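Atp-dependent DNA ligase (Psychromonas sp., PDB 4D05) catalyses the ATP-dependent sealing of breaks in the DNA backbone, passing through an enzyme–adenylate intermediate. Local coordinates at residues T10-D15 with A139-L144; I68-F73 with N145-G150. All blocks are in the same frame, centred on the assembly; numbering follows the deposited sequence.

Overall arrangement
Both contacts use helix 137-149, contact 1 its N-terminal half and contact 2 its C-terminal end, and their centres lie about 17 Å apart. Neither is wholly core: each pairs one buried residue of the helix, Leu140 or Val147, with more accessible neighbours. Contact 1 is apolar and stays on one side of the nucleotide cleft, where the end of strand 8-11 meets the helix covering the sheet that contains strands 21-26, 154-159 and 173-175. Contact 2 is mainly polar: an arginine from the loop after strand 62-67, a strand of the other sheet of the adenylation domain, reaches the carbonyls at the helix end.

Contact 1 of 2, residues T10-D15 with A139-L144; sequences TNYRQD and ALFDLL
The shortest polar bond here is internal to the helix, Leu144 N to Leu140 O at 2.8 Å, and it fixes the turn from which Leu140 reaches out to Tyr12. Across the contact itself there is no hydrogen bond; a single tyrosine ring meets two hydrophobic side chains of helix 137-149. Leu140 and Tyr12 approach from opposite directions, and one methyl branch of the leucine does the touching, with Leu140 CD2 3.9 Å from Tyr12 CE1. The same methyl also lies 4.0 Å from Tyr12 OH, so it sits beside the outer end of the ring. Phe141, next along the helix, lies on the same side of the ring plane but nearer CE2: its CE1 is 4.1 Å from Tyr12 CE2 and 4.0 Å from Tyr12 OH. The two aromatic rings meet obliquely, without a stack. With CG of Tyr12 anti to its own nitrogen (chi1 176°), the ring extends from the end of strand 8-11 toward the helix, whereas Phe141, its CG anti to the carbonyl carbon (chi1 -80°), swings its outer ring atoms round to meet it. Leu175 of strand 173-175 touches both Tyr12 and Leu140, closing the cluster on the sheet side, and Tyr12 is tied through its backbone to Lys174, a residue of the AMP pocket. Cutting Tyr12 back to an alanine would remove the whole ring, which would probably open a gap beside Leu140 CD2 and leave the Phe141 ring freer to turn. The chemistry is thus that of a small apolar seam, joining the chain just beyond strand 8-11 to the helix that packs on the same sheet, and held by van der Waals contact alone between the two segments.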
# COMPACT_ATOMS: atom_id res chain seq x y z
N THR A 10 -4.35 -8.07 -2.60
CA THR A 10 -5.72 -7.81 -2.13
C THR A 10 -5.74 -7.20 -0.71
O THR A 10 -4.68 -6.94 -0.16
CB THR A 10 -6.55 -9.09 -2.12
OG1 THR A 10 -5.87 -10.11 -1.37
CG2 THR A 10 -6.78 -9.56 -3.57
N ASN A 11 -6.92 -6.93 -0.14
CA ASN A 11 -6.97 -6.36 1.21
C ASN A 11 -6.97 -7.39 2.33
O ASN A 11 -7.46 -8.49 2.16
CB ASN A 11 -8.19 -5.48 1.39
CG ASN A 11 -8.07 -4.19 0.65
OD1 ASN A 11 -6.97 -3.73 0.36
ND2 ASN A 11 -9.20 -3.59 0.33
N TYR A 12 -6.38 -7.00 3.45
CA TYR A 12 -6.38 -7.82 4.66
C TYR A 12 -7.79 -8.33 5.00
O TYR A 12 -8.79 -7.59 4.87
CB TYR A 12 -5.83 -6.99 5.82
CG TYR A 12 -5.86 -7.70 7.13
CD1 TYR A 12 -4.92 -8.67 7.44
CD2 TYR A 12 -6.82 -7.39 8.07
CE1 TYR A 12 -4.96 -9.34 8.61
CE2 TYR A 12 -6.87 -8.05 9.26
CZ TYR A 12 -5.92 -9.02 9.53
OH TYR A 12 -5.95 -9.67 10.73
N ARG A 13 -7.86 -9.60 5.39
CA ARG A 13 -9.08 -10.26 5.86
C ARG A 13 -8.90 -10.77 7.29
O ARG A 13 -7.90 -11.41 7.58
CB ARG A 13 -9.44 -11.41 4.92
CG ARG A 13 -9.68 -10.95 3.47
CD ARG A 13 -9.94 -12.11 2.49
NE ARG A 13 -8.70 -12.79 2.08
CZ ARG A 13 -8.31 -13.99 2.51
NH1 ARG A 13 -9.05 -14.68 3.38
NH2 ARG A 13 -7.16 -14.50 2.06
N GLN A 14 -9.86 -10.47 8.17
CA GLN A 14 -9.76 -10.81 9.60
C GLN A 14 -9.64 -12.29 9.89
O GLN A 14 -9.05 -12.68 10.90
CB GLN A 14 -10.99 -10.32 10.38
CG GLN A 14 -11.24 -8.87 10.31
CD GLN A 14 -12.22 -8.41 11.37
OE1 GLN A 14 -12.89 -9.22 12.03
NE2 GLN A 14 -12.31 -7.10 11.55
N ASP A 15 -10.25 -13.12 9.06
CA ASP A 15 -10.39 -14.51 9.44
C ASP A 15 -9.28 -15.40 8.89
O ASP A 15 -9.45 -16.60 8.74
CB ASP A 15 -11.76 -15.05 9.04
CG ASP A 15 -11.90 -15.23 7.56
OD1 ASP A 15 -11.21 -14.51 6.81
OD2 ASP A 15 -12.68 -16.12 7.15
N ALA A 139 -0.68 -9.33 18.08
CA ALA A 139 0.71 -8.99 17.83
C ALA A 139 0.92 -8.31 16.47
O ALA A 139 1.73 -7.41 16.33
CB ALA A 139 1.55 -10.26 17.93
N LEU A 140 0.13 -8.70 15.50
CA LEU A 140 0.19 -8.14 14.17
C LEU A 140 -0.21 -6.65 14.20
O LEU A 140 0.45 -5.78 13.59
CB LEU A 140 -0.74 -8.92 13.25
CG LEU A 140 -0.79 -8.44 11.81
CD1 LEU A 140 0.53 -8.72 11.11
CD2 LEU A 140 -1.99 -9.06 11.07
N PHE A 141 -1.27 -6.34 14.94
CA PHE A 141 -1.78 -4.97 15.00
C PHE A 141 -0.85 -4.12 15.87
O PHE A 141 -0.72 -2.92 15.68
CB PHE A 141 -3.20 -4.94 15.55
CG PHE A 141 -4.29 -5.29 14.57
CD1 PHE A 141 -4.03 -5.89 13.36
CD2 PHE A 141 -5.62 -4.97 14.87
CE1 PHE A 141 -5.05 -6.18 12.46
CE2 PHE A 141 -6.65 -5.28 13.98
CZ PHE A 141 -6.33 -5.89 12.76
N ASP A 142 -0.19 -4.73 16.84
CA ASP A 142 0.83 -4.01 17.60
C ASP A 142 2.00 -3.64 16.68
O ASP A 142 2.50 -2.51 16.72
CB ASP A 142 1.33 -4.86 18.81
CG ASP A 142 1.91 -4.03 19.96
OD1 ASP A 142 1.47 -2.90 20.20
OD2 ASP A 142 2.82 -4.55 20.65
N LEU A 143 2.45 -4.60 15.87
CA LEU A 143 3.51 -4.37 14.88
C LEU A 143 3.09 -3.26 13.90
O LEU A 143 3.90 -2.38 13.60
CB LEU A 143 3.86 -5.64 14.13
CG LEU A 143 4.84 -5.46 12.99
CD1 LEU A 143 6.16 -4.89 13.44
CD2 LEU A 143 5.02 -6.79 12.31
N LEU A 144 1.85 -3.31 13.43
CA LEU A 144 1.35 -2.28 12.52
C LEU A 144 1.53 -0.90 13.17
O LEU A 144 1.98 0.07 12.54
CB LEU A 144 -0.10 -2.55 12.16
CG LEU A 144 -0.77 -1.53 11.25
CD1 LEU A 144 -0.04 -1.41 9.96
CD2 LEU A 144 -2.21 -1.98 11.03

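Contact 2 of 2, residues I68-F73 with N145-G150; sequences IARQQF and NKVVMG. With SO4 (sulfate ion), chain C.
One face of the Arg70 guanidinium lies over the carbonyl of Val147, whose O stands 4.0 Å above the plane and is displaced toward the rim of the group. Gly150 O approaches obliquely, tilted out of that plane, and takes a hydrogen bond from Arg70 NH1 at 3.0 Å. The bond is bent, with an N-H...O angle of 135°, and the donor sits well above the carbonyl plane of Gly150 (57° out of it) instead of on a lone pair. The same oxygen also lies against the aliphatic part of the side chain, 3.3 Å from Arg70 CD. A water extends the grip: it accepts from Arg70 NH1 at 3.0 Å and donates to Lys146 O at 2.7 Å. The side chain of Val147 adds a loose approach, its CG1 4.2 Å from Arg70 NH2. The arginine chain, extended from CG to NE, spans the distance from a type II turn, Ala69 to Gln72, to the last turn of helix 137-149. Its NE forms a salt bridge with Glu25, a residue of the AMP pocket, so the guanidinium joins that acid to the helix end. On the far side of the turn a sulfate, probably from the crystallisation liquor, accepts a hydrogen bond from Phe73 N (2.9 Å to SO4 O2, 159° at the hydrogen) and another from Glu74 N, at the start of helix 73-80. Two electrostatic arrangements therefore flank this loop: an anion at a helix N-terminus and a cation at a helix C-terminus, where clustered carbonyls would probably favour the positive charge. Through Arg70 the loop after strand 62-67 is bonded across the nucleotide cleft to the opposite sheet's covering helix.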
# COMPACT_ATOMS: atom_id res chain seq x y z
N ILE A 68 14.26 4.70 -0.92
CA ILE A 68 15.38 5.29 -0.21
C ILE A 68 15.25 5.12 1.28
O ILE A 68 16.17 4.62 1.94
CB ILE A 68 15.52 6.77 -0.57
CG1 ILE A 68 15.87 6.91 -2.06
CG2 ILE A 68 16.60 7.46 0.28
CD1 ILE A 68 15.76 8.31 -2.60
N ALA A 69 14.13 5.58 1.80
CA ALA A 69 13.85 5.51 3.25
C ALA A 69 12.38 5.80 3.46
O ALA A 69 11.70 6.23 2.55
CB ALA A 69 14.68 6.56 3.96
N ARG A 70 11.88 5.61 4.69
CA ARG A 70 10.54 6.03 4.97
C ARG A 70 10.45 7.53 4.70
O ARG A 70 11.40 8.29 4.92
CB ARG A 70 10.22 5.76 6.45
CG ARG A 70 10.18 4.30 6.80
CD ARG A 70 10.00 4.08 8.31
NE ARG A 70 9.73 2.68 8.63
CZ ARG A 70 9.68 2.21 9.87
NH1 ARG A 70 9.87 3.03 10.90
NH2 ARG A 70 9.47 0.92 10.09
N GLN A 71 9.28 7.93 4.23
CA GLN A 71 8.94 9.34 3.99
C GLN A 71 9.89 10.00 3.02
O GLN A 71 10.24 11.17 3.19
CB GLN A 71 8.88 10.13 5.30
CG GLN A 71 7.86 9.65 6.28
CD GLN A 71 6.44 9.73 5.77
OE1 GLN A 71 6.01 10.77 5.27
NE2 GLN A 71 5.70 8.64 5.90
N GLN A 72 10.33 9.24 2.01
CA GLN A 72 11.10 9.81 0.89
C GLN A 72 10.53 9.39 -0.44
O GLN A 72 11.27 9.16 -1.43
CB GLN A 72 12.57 9.41 0.97
CG GLN A 72 13.29 10.04 2.14
CD GLN A 72 13.50 11.49 1.92
OE1 GLN A 72 13.11 12.33 2.74
NE2 GLN A 72 14.12 11.83 0.82
N PHE A 73 9.21 9.30 -0.50
CA PHE A 73 8.59 8.91 -1.74
C PHE A 73 8.81 9.92 -2.88
O PHE A 73 9.18 9.52 -3.99
CB PHE A 73 7.08 8.67 -1.60
CG PHE A 73 6.43 8.44 -2.90
CD1 PHE A 73 6.53 7.23 -3.54
CD2 PHE A 73 5.81 9.49 -3.56
CE1 PHE A 73 5.97 7.03 -4.81
CE2 PHE A 73 5.27 9.30 -4.81
CZ PHE A 73 5.35 8.08 -5.44
N ASN A 145 1.12 -0.78 14.43
CA ASN A 145 1.33 0.48 15.14
C ASN A 145 2.80 0.91 15.24
O ASN A 145 3.13 2.07 15.07
CB ASN A 145 0.74 0.43 16.56
CG ASN A 145 0.70 1.82 17.18
OD1 ASN A 145 0.11 2.74 16.60
ND2 ASN A 145 1.33 1.98 18.31
N LYS A 146 3.70 -0.02 15.56
CA LYS A 146 5.11 0.32 15.62
C LYS A 146 5.61 0.91 14.30
O LYS A 146 6.32 1.92 14.28
CB LYS A 146 5.93 -0.91 15.96
CG LYS A 146 5.69 -1.43 17.35
CD LYS A 146 6.55 -2.74 17.62
CE LYS A 146 6.26 -3.37 18.96
NZ LYS A 146 7.14 -4.60 19.12
N VAL A 147 5.21 0.27 13.22
CA VAL A 147 5.66 0.68 11.89
C VAL A 147 5.09 2.05 11.56
O VAL A 147 5.82 2.96 11.15
CB VAL A 147 5.21 -0.34 10.86
CG1 VAL A 147 5.36 0.21 9.43
CG2 VAL A 147 6.02 -1.58 11.02
N VAL A 148 3.79 2.25 11.81
CA VAL A 148 3.15 3.52 11.45
C VAL A 148 3.64 4.71 12.33
O VAL A 148 3.87 5.83 11.83
CB VAL A 148 1.62 3.38 11.47
CG1 VAL A 148 0.91 4.75 11.40
CG2 VAL A 148 1.17 2.43 10.35
N MSE A 149 3.84 4.47 13.62
CA MSE A 149 4.36 5.51 14.49
C MSE A 149 5.76 5.90 14.07
O MSE A 149 6.15 7.04 14.24
CB MSE A 149 4.34 5.04 15.95
CG MSE A 149 2.96 4.92 16.45
SE MSE A 149 2.17 6.69 16.60
CE MSE A 149 3.78 7.57 17.37
N GLY A 150 6.49 4.97 13.48
CA GLY A 150 7.81 5.22 12.95
C GLY A 150 7.81 5.74 11.53
O GLY A 150 8.87 5.84 10.90
S SO4 C . 6.83 11.68 1.05
O1 SO4 C . 6.99 12.59 2.22
O2 SO4 C . 7.24 10.30 1.42
O3 SO4 C . 5.41 11.73 0.69
O4 SO4 C . 7.59 12.27 -0.08
O HOH W 1 8.89 2.09 13.56